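Local coordinates for cytochrome p450EpoK (Sorangium cellulosum, PDB 1PKF), which is a haem-binding member of the cytochrome P450 family, holding epothilone D together with protoporphyrin IX containing iron, at residues R128-L133 against R147-G152; E141-V146 against L409-K414. All blocks are in the same frame, centred on the assembly; numbering follows the deposited sequence.

Contact 1: R128-L133 against R147-G152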
loop_
_atom_site.group_PDB
_atom_site.type_symbol
_atom_site.label_atom_id
_atom_site.label_comp_id
_atom_site.label_asym_id
_atom_site.label_seq_id
_atom_site.Cartn_x
_atom_site.Cartn_y
_atom_site.Cartn_z
ATOM N N ARG A 128 3.383 15.784 -15.696
ATOM C CA ARG A 128 4.718 16.352 -15.896
ATOM C C ARG A 128 5.793 15.352 -15.443
ATOM O O ARG A 128 6.748 15.088 -16.167
ATOM C CB ARG A 128 4.809 17.643 -15.074
ATOM C CG ARG A 128 5.923 18.617 -15.395
ATOM C CD ARG A 128 5.446 20.086 -15.428
ATOM N NE ARG A 128 5.084 20.628 -14.108
ATOM C CZ ARG A 128 3.831 20.898 -13.680
ATOM N NH1 ARG A 128 2.775 20.679 -14.445
ATOM N NH2 ARG A 128 3.630 21.395 -12.463
ATOM N N THR A 129 5.628 14.770 -14.261
ATOM C CA THR A 129 6.637 13.819 -13.748
ATOM C C THR A 129 6.751 12.598 -14.653
ATOM O O THR A 129 7.833 12.199 -15.040
ATOM C CB THR A 129 6.308 13.392 -12.326
ATOM O OG1 THR A 129 6.282 14.553 -11.489
ATOM C CG2 THR A 129 7.438 12.510 -11.726
ATOM N N VAL A 130 5.604 12.051 -15.025
ATOM C CA VAL A 130 5.499 10.934 -15.949
ATOM C C VAL A 130 6.149 11.291 -17.278
ATOM O O VAL A 130 6.882 10.475 -17.858
ATOM C CB VAL A 130 3.998 10.594 -16.108
ATOM C CG1 VAL A 130 3.655 10.019 -17.480
ATOM C CG2 VAL A 130 3.551 9.685 -14.963
ATOM N N ASP A 131 5.935 12.527 -17.741
ATOM C CA ASP A 131 6.517 12.977 -19.015
ATOM C C ASP A 131 8.044 13.015 -18.990
ATOM O O ASP A 131 8.685 12.505 -19.889
ATOM C CB ASP A 131 6.005 14.362 -19.424
ATOM C CG ASP A 131 4.532 14.361 -19.840
ATOM O OD1 ASP A 131 3.942 15.473 -19.895
ATOM O OD2 ASP A 131 3.875 13.335 -20.120
ATOM N N GLN A 132 8.627 13.610 -17.959
ATOM C CA GLN A 132 10.086 13.758 -17.908
ATOM C C GLN A 132 10.826 12.439 -17.620
ATOM O O GLN A 132 11.971 12.247 -18.077
ATOM C CB GLN A 132 10.497 14.864 -16.922
ATOM C CG GLN A 132 10.660 14.420 -15.458
ATOM C CD GLN A 132 10.294 15.524 -14.445
ATOM O OE1 GLN A 132 10.244 15.281 -13.223
ATOM N NE2 GLN A 132 10.024 16.722 -14.950
ATOM N N LEU A 133 10.184 11.516 -16.904
ATOM C CA LEU A 133 10.785 10.203 -16.687
ATOM C C LEU A 133 10.888 9.452 -17.995
ATOM O O LEU A 133 11.892 8.787 -18.276
ATOM C CB LEU A 133 9.978 9.386 -15.692
ATOM C CG LEU A 133 10.018 9.962 -14.289
ATOM C CD1 LEU A 133 8.872 9.357 -13.506
ATOM C CD2 LEU A 133 11.392 9.717 -13.608
ATOM N N ARG A 147 12.494 0.712 -11.848
ATOM C CA ARG A 147 13.613 1.630 -11.582
ATOM C C ARG A 147 13.553 2.952 -12.359
ATOM O O ARG A 147 13.930 4.007 -11.841
ATOM C CB ARG A 147 14.947 0.933 -11.902
ATOM C CG ARG A 147 16.191 1.556 -11.240
ATOM C CD ARG A 147 17.467 1.656 -12.138
ATOM N NE ARG A 147 17.591 0.547 -13.096
ATOM C CZ ARG A 147 17.949 0.667 -14.376
ATOM N NH1 ARG A 147 18.255 1.856 -14.902
ATOM N NH2 ARG A 147 18.000 -0.423 -15.148
ATOM N N ASP A 148 13.105 2.879 -13.611
ATOM C CA ASP A 148 13.104 4.028 -14.503
ATOM C C ASP A 148 11.762 4.778 -14.565
ATOM O O ASP A 148 11.675 5.872 -15.155
ATOM C CB ASP A 148 13.485 3.573 -15.907
ATOM C CG ASP A 148 14.901 3.005 -15.976
ATOM O OD1 ASP A 148 15.793 3.561 -15.311
ATOM O OD2 ASP A 148 15.205 1.999 -16.652
ATOM N N TYR A 149 10.726 4.228 -13.936
ATOM C CA TYR A 149 9.405 4.816 -14.061
ATOM C C TYR A 149 8.630 4.877 -12.760
ATOM O O TYR A 149 8.469 5.952 -12.183
ATOM C CB TYR A 149 8.621 4.037 -15.118
ATOM C CG TYR A 149 7.416 4.730 -15.690
ATOM C CD1 TYR A 149 7.475 6.056 -16.101
ATOM C CD2 TYR A 149 6.229 4.032 -15.885
ATOM C CE1 TYR A 149 6.370 6.679 -16.661
ATOM C CE2 TYR A 149 5.109 4.642 -16.430
ATOM C CZ TYR A 149 5.178 5.962 -16.815
ATOM O OH TYR A 149 4.085 6.569 -17.374
ATOM N N ALA A 150 8.136 3.732 -12.294
ATOM C CA ALA A 150 7.193 3.720 -11.179
ATOM C C ALA A 150 7.824 4.278 -9.901
ATOM O O ALA A 150 7.168 4.942 -9.079
ATOM C CB ALA A 150 6.670 2.307 -10.961
ATOM N N GLU A 151 9.122 4.043 -9.750
ATOM C CA GLU A 151 9.822 4.438 -8.541
ATOM C C GLU A 151 9.873 5.933 -8.369
ATOM O O GLU A 151 9.813 6.430 -7.261
ATOM C CB GLU A 151 11.236 3.882 -8.559
ATOM C CG GLU A 151 11.327 2.540 -7.863
ATOM C CD GLU A 151 12.747 2.027 -7.742
ATOM O OE1 GLU A 151 12.892 0.819 -7.403
ATOM O OE2 GLU A 151 13.704 2.813 -7.995
ATOM N N GLY A 152 9.949 6.655 -9.481
ATOM C CA GLY A 152 10.021 8.107 -9.438
ATOM C C GLY A 152 8.689 8.834 -9.329
ATOM O O GLY A 152 8.676 10.063 -9.306
#

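Contact 2: E141-V146 against L409-K414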
loop_
_atom_site.group_PDB
_atom_site.type_symbol
_atom_site.label_atom_id
_atom_site.label_comp_id
_atom_site.label_asym_id
_atom_site.label_seq_id
_atom_site.Cartn_x
_atom_site.Cartn_y
_atom_site.Cartn_z
ATOM N N GLU A 141 18.202 1.005 -24.882
ATOM C CA GLU A 141 17.638 -0.302 -25.234
ATOM C C GLU A 141 16.768 -0.833 -24.081
ATOM O O GLU A 141 15.653 -1.321 -24.289
ATOM C CB GLU A 141 18.749 -1.318 -25.575
ATOM C CG GLU A 141 19.999 -0.748 -26.255
ATOM C CD GLU A 141 19.724 -0.090 -27.607
ATOM O OE1 GLU A 141 18.744 0.683 -27.717
ATOM O OE2 GLU A 141 20.499 -0.336 -28.565
ATOM N N GLU A 142 17.295 -0.724 -22.863
ATOM C CA GLU A 142 16.605 -1.199 -21.669
ATOM C C GLU A 142 15.750 -0.100 -21.039
ATOM O O GLU A 142 16.234 1.007 -20.776
ATOM C CB GLU A 142 17.625 -1.694 -20.637
ATOM C CG GLU A 142 18.594 -2.754 -21.152
ATOM C CD GLU A 142 18.143 -4.167 -20.814
ATOM O OE1 GLU A 142 17.256 -4.692 -21.522
ATOM O OE2 GLU A 142 18.670 -4.757 -19.839
ATOM N N PHE A 143 14.478 -0.410 -20.805
ATOM C CA PHE A 143 13.637 0.418 -19.945
ATOM C C PHE A 143 13.050 -0.424 -18.810
ATOM O O PHE A 143 12.321 -1.378 -19.044
ATOM C CB PHE A 143 12.519 1.081 -20.744
ATOM C CG PHE A 143 11.819 2.189 -19.999
ATOM C CD1 PHE A 143 12.398 3.435 -19.894
ATOM C CD2 PHE A 143 10.588 1.970 -19.395
ATOM C CE1 PHE A 143 11.766 4.437 -19.207
ATOM C CE2 PHE A 143 9.960 2.956 -18.719
ATOM C CZ PHE A 143 10.541 4.201 -18.613
ATOM N N ASP A 144 13.396 -0.062 -17.582
ATOM C CA ASP A 144 12.919 -0.758 -16.393
ATOM C C ASP A 144 11.720 -0.035 -15.794
ATOM O O ASP A 144 11.851 1.033 -15.218
ATOM C CB ASP A 144 14.031 -0.850 -15.358
ATOM C CG ASP A 144 13.645 -1.707 -14.178
ATOM O OD1 ASP A 144 14.555 -2.285 -13.553
ATOM O OD2 ASP A 144 12.462 -1.859 -13.806
ATOM N N VAL A 145 10.548 -0.640 -15.920
ATOM C CA VAL A 145 9.304 0.001 -15.513
ATOM C C VAL A 145 9.289 0.341 -14.033
ATOM O O VAL A 145 8.625 1.292 -13.619
ATOM C CB VAL A 145 8.129 -0.852 -15.916
ATOM C CG1 VAL A 145 6.823 -0.332 -15.313
ATOM C CG2 VAL A 145 8.040 -0.864 -17.439
ATOM N N VAL A 146 10.049 -0.396 -13.235
ATOM C CA VAL A 146 10.183 -0.056 -11.829
ATOM C C VAL A 146 11.214 1.050 -11.640
ATOM O O VAL A 146 10.842 2.197 -11.335
ATOM C CB VAL A 146 10.542 -1.296 -10.971
ATOM C CG1 VAL A 146 10.664 -0.910 -9.542
ATOM C CG2 VAL A 146 9.497 -2.379 -11.122
ATOM N N LEU A 409 11.296 -4.697 -13.910
ATOM C CA LEU A 409 10.338 -5.092 -14.910
ATOM C C LEU A 409 10.859 -4.492 -16.208
ATOM O O LEU A 409 10.539 -3.352 -16.577
ATOM C CB LEU A 409 8.954 -4.567 -14.527
ATOM C CG LEU A 409 7.842 -4.705 -15.560
ATOM C CD1 LEU A 409 7.758 -6.117 -16.004
ATOM C CD2 LEU A 409 6.497 -4.251 -15.000
ATOM N N ASN A 410 11.729 -5.247 -16.863
ATOM C CA ASN A 410 12.401 -4.775 -18.057
ATOM C C ASN A 410 11.575 -5.006 -19.308
ATOM O O ASN A 410 11.129 -6.122 -19.560
ATOM C CB ASN A 410 13.767 -5.448 -18.200
ATOM C CG ASN A 410 14.824 -4.823 -17.293
ATOM O OD1 ASN A 410 15.523 -5.527 -16.563
ATOM N ND2 ASN A 410 14.936 -3.498 -17.330
ATOM N N VAL A 411 11.390 -3.942 -20.084
ATOM C CA VAL A 411 10.614 -3.987 -21.324
ATOM C C VAL A 411 11.348 -3.290 -22.493
ATOM O O VAL A 411 12.401 -2.676 -22.322
ATOM C CB VAL A 411 9.204 -3.334 -21.145
ATOM C CG1 VAL A 411 8.502 -3.854 -19.886
ATOM C CG2 VAL A 411 9.295 -1.829 -21.100
ATOM N N ILE A 412 10.757 -3.406 -23.673
ATOM C CA ILE A 412 11.227 -2.760 -24.881
ATOM C C ILE A 412 10.084 -1.896 -25.357
ATOM O O ILE A 412 9.029 -2.420 -25.698
ATOM C CB ILE A 412 11.496 -3.823 -25.936
ATOM C CG1 ILE A 412 12.747 -4.611 -25.582
ATOM C CG2 ILE A 412 11.618 -3.199 -27.328
ATOM C CD1 ILE A 412 12.745 -5.984 -26.212
ATOM N N LEU A 413 10.269 -0.583 -25.368
ATOM C CA LEU A 413 9.156 0.312 -25.666
ATOM C C LEU A 413 8.794 0.223 -27.158
ATOM O O LEU A 413 7.684 -0.173 -27.494
ATOM C CB LEU A 413 9.467 1.750 -25.232
ATOM C CG LEU A 413 9.577 2.027 -23.720
ATOM C CD1 LEU A 413 10.198 0.871 -22.984
ATOM C CD2 LEU A 413 10.394 3.264 -23.454
ATOM N N LYS A 414 9.738 0.561 -28.040
ATOM C CA LYS A 414 9.537 0.467 -29.502
ATOM C C LYS A 414 10.347 -0.699 -30.112
ATOM O O LYS A 414 11.466 -0.495 -30.592
ATOM C CB LYS A 414 9.966 1.770 -30.196
ATOM C CG LYS A 414 9.120 3.017 -29.907
ATOM C CD LYS A 414 10.017 4.245 -29.579
ATOM C CE LYS A 414 9.589 5.535 -30.312
ATOM N NZ LYS A 414 10.043 5.555 -31.738
#

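Contact 1: R128-L133 against R147-G152
Leu133 and Tyr149 carry this meeting of helix 123-137 with helix 145-150, two of the helices that, with 241-272 and 368-385, make up the helical bundle of the cytochrome P450 fold. Leu133 points at the neighbouring helix. Its CB lies 4.2 Å from Tyr149 CD1, at the rim of the ring and close to the ring plane, while its CD1 packs 3.7 Å from Tyr149 O. No hydrogen bond crosses between the segments; aliphatic carbons rest on the ring edge, the phenol oxygen and the backbone carbonyls. Leucine suits the place because its CB meets the ring edge while CD1, on the fork beyond, reaches the backbone carbonyl of Tyr149.

Tyr149 holds its CG anti to the backbone N (chi1 -162°), which carries the ring toward helix 123-137, with the CD1 and CE1 edge beside Leu133 CB and Val130 O. The phenol oxygen runs alongside Val130 and donates to the carbonyl of Ala378 in helix 368-385, satisfying a buried polar group and fixing where the ring ends. Val130 crosses at a slant, with CG1 3.5 Å from Tyr149 OH, and packs its methyls on Ile377 and Thr381 as well.

Gly152 follows the wider turn of helix 145-150, and its N is bonded to Tyr149 O at 3.2 Å. Lacking a side chain, it lets Leu133 lie against bare backbone, CD1 being 4.2 Å from Gly152 C. Thr129 divides its roles: OG1 bonds back to Glu125 O within its own helix, and CG2 meets Gly152 O at 3.7 Å.

Contact 2: E141-V146 against L409-K414
The two segments run roughly antiparallel, their end-to-end directions 136° apart, and pair as short strands. Phe143 and Val411 form a hydrogen-bonded pair: Val411 N gives a nearly straight bond to Phe143 O (2.9 Å, 169°), whereas the return bond from Phe143 N to Val411 O is weak. Asp144 and Asn410 follow as a non-hydrogen-bonded pair, and Val145 N then donates to Leu409 O at 2.8 Å, just where segment 141-146 turns from strand into helix.

Asp144 is the N-cap of that helix. With CG anti to the backbone N (chi1 -173°), the carboxylate reaches both backbones, and OD2 accepts from Val146 N at 2.9 Å and from Leu409 N at 3.1 Å. The two donors approach from opposite faces of the carboxylate plane, and this grip should hold the buried group in place. An aspartate suits the spot because its short arm brings an acceptor to the first helical N-H groups. Asn410 lies obliquely across it, ND2 3.4 Å from Asp144 CB.

Phe143 and Val411 put their side chains on the face of the sheet away from Asp144 and Asn410. Leu413 lays CD2 over one face of the Phe143 ring, 4.2 Å from its centroid, in a CH-pi contact; its other methyl, CD1, is pressed to 3.2 Å from Phe143 CB, a tight fit. Val411 CG2 sits at the ring edge. Val145 lies alongside Leu409, CB to CG 3.9 Å, and both Val145 and Val411 also touch helix 241-272. Such a strand leading into a helix, paired with the C-terminal strand 406-412, is typical of the small antiparallel sheet of the P450 fold.

Overall arrangement
Contacts 1 and 2 lie 12 Å apart between centres and share helix 145-150, whose start is tied to the sheet in contact 2 and whose later residues pack on helix 123-137 in contact 1. Probable bonds of the wider, pi-type spacing run from one to the other, Ala150 N to Val145 O at 2.8 Å among them. The Phe143 ring touches both, its CE1 3.8 Å from Asp148 CB. Segments of both contacts also border helix 241-272: Ala150 touches Ile260 and Ile263, Val145 touches Val267. Earlier in that helix Ala250, Ala254 and Thr258 line the epothilone D pocket. The haem is about 14 Å from Gly152, so contact 1 belongs to the surrounding scaffold.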